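PDB 1YSQ: DNA-binding transcriptional repressor YiaJ from Escherichia coli, which represses transcription of the yiaKLMNOPQRS operon, which may serve the use of 2,3-diketo-L-gulonate. Local coordinates for residues Q60-A68 against Y85-L96. Residues are numbered along the deposited sequence; the frame is centred on the assembly and turned at random.
Sequences QHMPLYCSA and YWESHQHEIQPL. With PO4 (phosphate ion), chain B.
Tyr65 has CG between the backbone N and the carbonyl carbon (chi1 83°), which lays its ring against Ile93. Tyr85 comes to meet it with CG anti to its own backbone N (chi1 177°). The two side chains cross at about a right angle, and Tyr65 CB lies 4.0 Å from Tyr85 CE2. The Tyr65 ring is sandwiched. Ile93 CA makes a CH-pi contact over one face, 4.1 Å from the centroid of the Tyr65 ring, while Cys66 CB covers the centre of the opposite face. Ile93 CG2 lies alongside, 3.9 Å from Tyr65 CD1. Leu96 closes in at the phenol end and also touches Cys66 SG with CD1. Trp86 meets Tyr65 CB with CH2, and its indole NE1 is tied to Thr102 O.

Tyr65 OH lies 3.1 Å from Gln94 O, which sits near the plane of the Tyr65 ring, and 3.3 Å from Glu92 O. Its one proton has more than one acceptor within reach. Tyr85 OH takes a weak bond from Tyr65 N (3.4 Å, 143°). Tyr85 OH also lies 2.6 Å from a water that accepts a weak bond from Leu64 N. His89 lies over a face of the Tyr85 ring and bonds through NE2 to Asp37.

With an alanine in place of Tyr65, a gap would probably open between Cys66 CB and Ile93 CA, and Gln94 O would lose the hydroxyl beside it.

The contact joins the turn after edge strand 61-63 to the end of helix 79-88 and the loop beyond, within the C-terminal effector-binding domain of this IclR-family repressor. Beyond the turn, Ala68 N is hydrogen-bonded to O1 of a phosphate, probably from the crystallisation liquor. The contact is mainly apolar, and both tyrosine hydroxyls meet backbone polar atoms, so it depends on the fit of the Tyr65 ring more than on charge.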
ATOM      1  N   GLN A  60      -1.513  10.884   7.638  1.00 20.84           N
ATOM      2  CA  GLN A  60      -0.566  11.270   6.593  1.00 20.79           C
ATOM      3  C   GLN A  60      -1.198  11.154   5.193  1.00 20.26           C
ATOM      4  O   GLN A  60      -1.942  10.198   4.928  1.00 20.00           O
ATOM      5  CB  GLN A  60       0.677  10.394   6.650  1.00 20.79           C
ATOM      6  CG  GLN A  60       1.781  10.795   5.667  1.00 22.71           C
ATOM      7  CD  GLN A  60       3.028   9.956   5.856  1.00 26.23           C
ATOM      8  OE1 GLN A  60       2.942   8.810   6.288  1.00 24.62           O
ATOM      9  NE2 GLN A  60       4.185  10.518   5.537  1.00 28.09           N
ATOM     10  N   HIS A  61      -0.877  12.109   4.319  1.00 19.17           N
ATOM     11  CA  HIS A  61      -1.244  12.032   2.899  1.00 19.94           C
ATOM     12  C   HIS A  61      -0.025  11.611   2.101  1.00 20.35           C
ATOM     13  O   HIS A  61       1.016  12.258   2.137  1.00 20.69           O
ATOM     14  CB  HIS A  61      -1.759  13.370   2.376  1.00 20.81           C
ATOM     15  CG  HIS A  61      -3.077  13.788   2.955  1.00 20.94           C
ATOM     16  ND1 HIS A  61      -3.818  14.822   2.423  1.00 20.75           N
ATOM     17  CD2 HIS A  61      -3.799  13.305   3.996  1.00 21.61           C
ATOM     18  CE1 HIS A  61      -4.936  14.963   3.115  1.00 21.65           C
ATOM     19  NE2 HIS A  61      -4.956  14.045   4.066  1.00 21.07           N
ATOM     20  N   MET A  62      -0.176  10.496   1.394  1.00 19.99           N
ATOM     21  CA  MET A  62       0.913   9.843   0.728  1.00 19.08           C
ATOM     22  C   MET A  62       0.699  10.066  -0.830  1.00 20.97           C
ATOM     23  O   MET A  62      -0.384   9.742  -1.343  1.00 20.37           O
ATOM     24  CB  MET A  62       0.946   8.368   1.311  1.00 20.41           C
ATOM     25  CG  MET A  62       0.165   8.018   2.939  1.00  3.96           C
ATOM     26  SD  MET A  62       0.813   6.445   3.179  1.00 35.59           S
ATOM     27  CE  MET A  62      -0.611   5.586   3.068  1.00 25.32           C
ATOM     28  N   PRO A  63       1.647  10.683  -1.582  1.00 21.35           N
ATOM     29  CA  PRO A  63       1.428  10.875  -3.040  1.00 21.81           C
ATOM     30  C   PRO A  63       1.316   9.536  -3.782  1.00 21.17           C
ATOM     31  O   PRO A  63       1.990   8.564  -3.416  1.00 21.62           O
ATOM     32  CB  PRO A  63       2.688  11.610  -3.521  1.00 22.30           C
ATOM     33  CG  PRO A  63       3.314  12.183  -2.280  1.00 22.86           C
ATOM     34  CD  PRO A  63       2.965  11.207  -1.169  1.00 21.79           C
ATOM     35  N   LEU A  64       0.460   9.476  -4.790  1.00 20.97           N
ATOM     36  CA  LEU A  64       0.213   8.204  -5.484  1.00 21.11           C
ATOM     37  C   LEU A  64       1.464   7.586  -6.115  1.00 21.47           C
ATOM     38  O   LEU A  64       1.627   6.364  -6.078  1.00 21.27           O
ATOM     39  CB  LEU A  64      -0.877   8.364  -6.552  1.00 20.45           C
ATOM     40  CG  LEU A  64      -2.292   8.771  -6.065  1.00 21.60           C
ATOM     41  CD1 LEU A  64      -3.256   8.798  -7.247  1.00 22.61           C
ATOM     42  CD2 LEU A  64      -2.833   7.894  -4.956  1.00 20.62           C
ATOM     43  N   TYR A  65       2.337   8.427  -6.683  1.00 22.20           N
ATOM     44  CA  TYR A  65       3.430   7.943  -7.541  1.00 22.86           C
ATOM     45  C   TYR A  65       4.561   7.227  -6.787  1.00 23.44           C
ATOM     46  O   TYR A  65       5.304   6.459  -7.386  1.00 22.97           O
ATOM     47  CB  TYR A  65       4.009   9.088  -8.394  1.00 22.76           C
ATOM     48  CG  TYR A  65       5.026   9.928  -7.650  1.00 22.94           C
ATOM     49  CD1 TYR A  65       6.401   9.741  -7.848  1.00 22.16           C
ATOM     50  CD2 TYR A  65       4.610  10.895  -6.730  1.00 23.42           C
ATOM     51  CE1 TYR A  65       7.347  10.491  -7.140  1.00 24.49           C
ATOM     52  CE2 TYR A  65       5.536  11.666  -6.023  1.00 25.11           C
ATOM     53  CZ  TYR A  65       6.907  11.449  -6.230  1.00 26.40           C
ATOM     54  OH  TYR A  65       7.821  12.222  -5.542  1.00 27.36           O
ATOM     55  N   CYS A  66       4.696   7.497  -5.483  1.00 23.83           N
ATOM     56  CA  CYS A  66       5.810   6.953  -4.686  1.00 24.05           C
ATOM     57  C   CYS A  66       5.329   6.070  -3.520  1.00 24.13           C
ATOM     58  O   CYS A  66       6.127   5.638  -2.697  1.00 24.86           O
ATOM     59  CB  CYS A  66       6.731   8.096  -4.185  1.00 23.69           C
ATOM     60  SG  CYS A  66       5.851   9.333  -3.205  1.00 25.70           S
ATOM     61  N   SER A  67       4.022   5.809  -3.472  1.00 24.05           N
ATOM     62  CA  SER A  67       3.389   4.974  -2.449  1.00 23.57           C
ATOM     63  C   SER A  67       2.980   3.667  -3.106  1.00 23.05           C
ATOM     64  O   SER A  67       2.294   3.680  -4.136  1.00 23.33           O
ATOM     65  CB  SER A  67       2.151   5.681  -1.876  1.00 23.33           C
ATOM     66  OG  SER A  67       1.283   4.809  -1.165  1.00 25.28           O
ATOM     67  N   ALA A  68       3.377   2.539  -2.516  1.00 22.63           N
ATOM     68  CA  ALA A  68       2.948   1.233  -3.050  1.00 21.17           C
ATOM     69  C   ALA A  68       1.415   1.116  -3.103  1.00 21.06           C
ATOM     70  O   ALA A  68       0.844   0.691  -4.122  1.00 20.20           O
ATOM     71  CB  ALA A  68       3.571   0.073  -2.254  1.00 21.81           C
ATOM     72  N   TYR A  85      -2.571  13.064 -14.268  1.00 26.12           N
ATOM     73  CA  TYR A  85      -1.824  13.163 -13.017  1.00 25.64           C
ATOM     74  C   TYR A  85      -0.404  13.646 -13.293  1.00 26.13           C
ATOM     75  O   TYR A  85       0.069  14.569 -12.639  1.00 26.01           O
ATOM     76  CB  TYR A  85      -1.834  11.807 -12.286  1.00 25.88           C
ATOM     77  CG  TYR A  85      -1.031  11.754 -11.000  1.00 25.13           C
ATOM     78  CD1 TYR A  85      -1.629  12.022  -9.768  1.00 24.21           C
ATOM     79  CD2 TYR A  85       0.322  11.400 -11.015  1.00 25.93           C
ATOM     80  CE1 TYR A  85      -0.892  11.964  -8.574  1.00 23.70           C
ATOM     81  CE2 TYR A  85       1.070  11.348  -9.835  1.00 24.24           C
ATOM     82  CZ  TYR A  85       0.462  11.616  -8.625  1.00 25.36           C
ATOM     83  OH  TYR A  85       1.211  11.539  -7.467  1.00 25.10           O
ATOM     84  N   TRP A  86       0.275  13.022 -14.257  1.00 26.47           N
ATOM     85  CA  TRP A  86       1.636  13.435 -14.623  1.00 27.35           C
ATOM     86  C   TRP A  86       1.669  14.886 -15.116  1.00 28.71           C
ATOM     87  O   TRP A  86       2.588  15.641 -14.790  1.00 29.16           O
ATOM     88  CB  TRP A  86       2.266  12.486 -15.666  1.00 26.56           C
ATOM     89  CG  TRP A  86       3.513  11.835 -15.145  1.00 26.35           C
ATOM     90  CD1 TRP A  86       4.804  12.160 -15.449  1.00 26.55           C
ATOM     91  CD2 TRP A  86       3.583  10.765 -14.195  1.00 26.21           C
ATOM     92  NE1 TRP A  86       5.678  11.359 -14.749  1.00 27.00           N
ATOM     93  CE2 TRP A  86       4.956  10.486 -13.975  1.00 26.48           C
ATOM     94  CE3 TRP A  86       2.619   9.995 -13.515  1.00 26.32           C
ATOM     95  CZ2 TRP A  86       5.392   9.483 -13.097  1.00 26.37           C
ATOM     96  CZ3 TRP A  86       3.055   8.997 -12.639  1.00 24.06           C
ATOM     97  CH2 TRP A  86       4.426   8.752 -12.439  1.00 26.37           C
ATOM     98  N   GLU A  87       0.660  15.271 -15.890  1.00 29.81           N
ATOM     99  CA  GLU A  87       0.601  16.631 -16.431  1.00 31.46           C
ATOM    100  C   GLU A  87       0.449  17.661 -15.312  1.00 31.34           C
ATOM    101  O   GLU A  87       1.128  18.700 -15.310  1.00 31.75           O
ATOM    102  CB  GLU A  87      -0.529  16.754 -17.452  1.00 32.11           C
ATOM    103  CG  GLU A  87      -0.168  16.179 -18.812  1.00 36.48           C
ATOM    104  CD  GLU A  87      -1.377  15.868 -19.684  1.00 41.47           C
ATOM    105  OE1 GLU A  87      -2.471  16.432 -19.450  1.00 42.90           O
ATOM    106  OE2 GLU A  87      -1.229  15.047 -20.618  1.00 43.52           O
ATOM    107  N   SER A  88      -0.408  17.339 -14.343  1.00 30.87           N
ATOM    108  CA  SER A  88      -0.808  18.270 -13.286  1.00 30.40           C
ATOM    109  C   SER A  88       0.033  18.193 -11.998  1.00 30.62           C
ATOM    110  O   SER A  88      -0.118  19.047 -11.127  1.00 29.89           O
ATOM    111  CB  SER A  88      -2.281  18.027 -12.928  1.00 30.21           C
ATOM    112  OG  SER A  88      -2.418  16.734 -12.357  1.00 29.86           O
ATOM    113  N   HIS A  89       0.887  17.178 -11.870  1.00 30.30           N
ATOM    114  CA  HIS A  89       1.725  17.005 -10.670  1.00 31.45           C
ATOM    115  C   HIS A  89       3.225  17.090 -10.981  1.00 32.81           C
ATOM    116  O   HIS A  89       4.059  16.514 -10.263  1.00 32.42           O
ATOM    117  CB  HIS A  89       1.398  15.683  -9.937  1.00 30.58           C
ATOM    118  CG  HIS A  89       0.027  15.645  -9.334  1.00 29.82           C
ATOM    119  ND1 HIS A  89      -1.121  15.552 -10.095  1.00 30.48           N
ATOM    120  CD2 HIS A  89      -0.382  15.690  -8.045  1.00 28.35           C
ATOM    121  CE1 HIS A  89      -2.177  15.554  -9.301  1.00 31.27           C
ATOM    122  NE2 HIS A  89      -1.757  15.635  -8.051  1.00 30.67           N
ATOM    123  N   GLN A  90       3.563  17.831 -12.035  1.00 34.58           N
ATOM    124  CA  GLN A  90       4.947  17.922 -12.516  1.00 36.74           C
ATOM    125  C   GLN A  90       5.915  18.364 -11.427  1.00 37.37           C
ATOM    126  O   GLN A  90       7.029  17.852 -11.334  1.00 37.98           O
ATOM    127  CB  GLN A  90       5.060  18.843 -13.738  1.00 36.93           C
ATOM    128  CG  GLN A  90       4.913  18.126 -15.071  1.00 39.73           C
ATOM    129  CD  GLN A  90       5.882  16.950 -15.223  1.00 44.42           C
ATOM    130  OE1 GLN A  90       7.065  17.151 -15.526  1.00 46.33           O
ATOM    131  NE2 GLN A  90       5.386  15.724 -15.006  1.00 44.59           N
ATOM    132  N   HIS A  91       5.467  19.282 -10.582  1.00 38.35           N
ATOM    133  CA  HIS A  91       6.296  19.810  -9.511  1.00 39.16           C
ATOM    134  C   HIS A  91       6.440  18.814  -8.359  1.00 38.81           C
ATOM    135  O   HIS A  91       7.502  18.697  -7.747  1.00 39.08           O
ATOM    136  CB  HIS A  91       5.693  21.121  -9.016  1.00 40.10           C
ATOM    137  CG  HIS A  91       6.479  21.768  -7.925  1.00 42.37           C
ATOM    138  ND1 HIS A  91       6.064  21.759  -6.611  1.00 44.97           N
ATOM    139  CD2 HIS A  91       7.659  22.436  -7.948  1.00 45.45           C
ATOM    140  CE1 HIS A  91       6.954  22.398  -5.871  1.00 46.64           C
ATOM    141  NE2 HIS A  91       7.931  22.817  -6.657  1.00 45.21           N
ATOM    142  N   GLU A  92       5.360  18.094  -8.081  1.00 38.25           N
ATOM    143  CA  GLU A  92       5.305  17.156  -6.963  1.00 37.47           C
ATOM    144  C   GLU A  92       6.019  15.829  -7.252  1.00 36.11           C
ATOM    145  O   GLU A  92       6.509  15.182  -6.323  1.00 35.74           O
ATOM    146  CB  GLU A  92       3.848  16.912  -6.556  1.00 37.81           C
ATOM    147  CG  GLU A  92       3.116  18.187  -6.147  1.00 41.15           C
ATOM    148  CD  GLU A  92       2.237  18.773  -7.242  1.00 43.95           C
ATOM    149  OE1 GLU A  92       2.760  19.158  -8.315  1.00 43.51           O
ATOM    150  OE2 GLU A  92       1.007  18.855  -7.019  1.00 47.68           O
ATOM    151  N   ILE A  93       6.071  15.423  -8.524  1.00 34.88           N
ATOM    152  CA  ILE A  93       6.779  14.192  -8.903  1.00 33.50           C
ATOM    153  C   ILE A  93       8.294  14.433  -8.940  1.00 34.07           C
ATOM    154  O   ILE A  93       8.822  15.050  -9.858  1.00 34.35           O
ATOM    155  CB  ILE A  93       6.261  13.601 -10.251  1.00 33.00           C
ATOM    156  CG1 ILE A  93       4.774  13.213 -10.147  1.00 31.55           C
ATOM    157  CG2 ILE A  93       7.110  12.391 -10.678  1.00 30.69           C
ATOM    158  CD1 ILE A  93       4.009  13.282 -11.463  1.00 28.04           C
ATOM    159  N   GLN A  94       8.985  13.928  -7.930  1.00 34.63           N
ATOM    160  CA  GLN A  94      10.403  14.217  -7.737  1.00 35.26           C
ATOM    161  C   GLN A  94      11.178  12.940  -7.431  1.00 34.88           C
ATOM    162  O   GLN A  94      10.633  12.019  -6.809  1.00 34.98           O
ATOM    163  CB  GLN A  94      10.586  15.238  -6.600  1.00 35.71           C
ATOM    164  CG  GLN A  94      10.029  16.646  -6.904  1.00 37.98           C
ATOM    165  CD  GLN A  94      10.790  17.372  -8.011  1.00 40.78           C
ATOM    166  OE1 GLN A  94      12.002  17.222  -8.135  1.00 43.56           O
ATOM    167  NE2 GLN A  94      10.076  18.157  -8.813  1.00 41.74           N
ATOM    168  N   PRO A  95      12.439  12.885  -7.857  1.00 34.72           N
ATOM    169  CA  PRO A  95      13.275  11.699  -7.639  1.00 34.50           C
ATOM    170  C   PRO A  95      13.759  11.600  -6.203  1.00 34.13           C
ATOM    171  O   PRO A  95      14.883  12.022  -5.897  1.00 35.13           O
ATOM    172  CB  PRO A  95      14.453  11.918  -8.594  1.00 34.77           C
ATOM    173  CG  PRO A  95      14.570  13.424  -8.707  1.00 34.54           C
ATOM    174  CD  PRO A  95      13.164  13.947  -8.586  1.00 35.17           C
ATOM    175  N   LEU A  96      12.931  11.023  -5.340  1.00 32.74           N
ATOM    176  CA  LEU A  96      13.263  10.875  -3.926  1.00 31.59           C
ATOM    177  C   LEU A  96      14.489   9.989  -3.724  1.00 30.99           C
ATOM    178  O   LEU A  96      15.348  10.276  -2.875  1.00 31.14           O
ATOM    179  CB  LEU A  96      12.055  10.330  -3.143  1.00 31.71           C
ATOM    180  CG  LEU A  96      10.727  11.088  -3.296  1.00 31.95           C
ATOM    181  CD1 LEU A  96       9.653  10.419  -2.454  1.00 32.84           C
ATOM    182  CD2 LEU A  96      10.853  12.565  -2.937  1.00 34.29           C
TER
HETATM  183  P   PO4 B 301       3.109   2.559   1.099  1.00 32.99           P
HETATM  184  O1  PO4 B 301       4.410   2.546   0.278  1.00 29.61           O
HETATM  185  O2  PO4 B 301       1.942   2.039   0.323  1.00 33.75           O
HETATM  186  O3  PO4 B 301       3.256   1.785   2.396  1.00 33.22           O
HETATM  187  O4  PO4 B 301       2.853   4.019   1.437  1.00 35.04           O
HETATM  188  O   HOH W   1       0.185  12.854  -5.467  1.00 25.96           O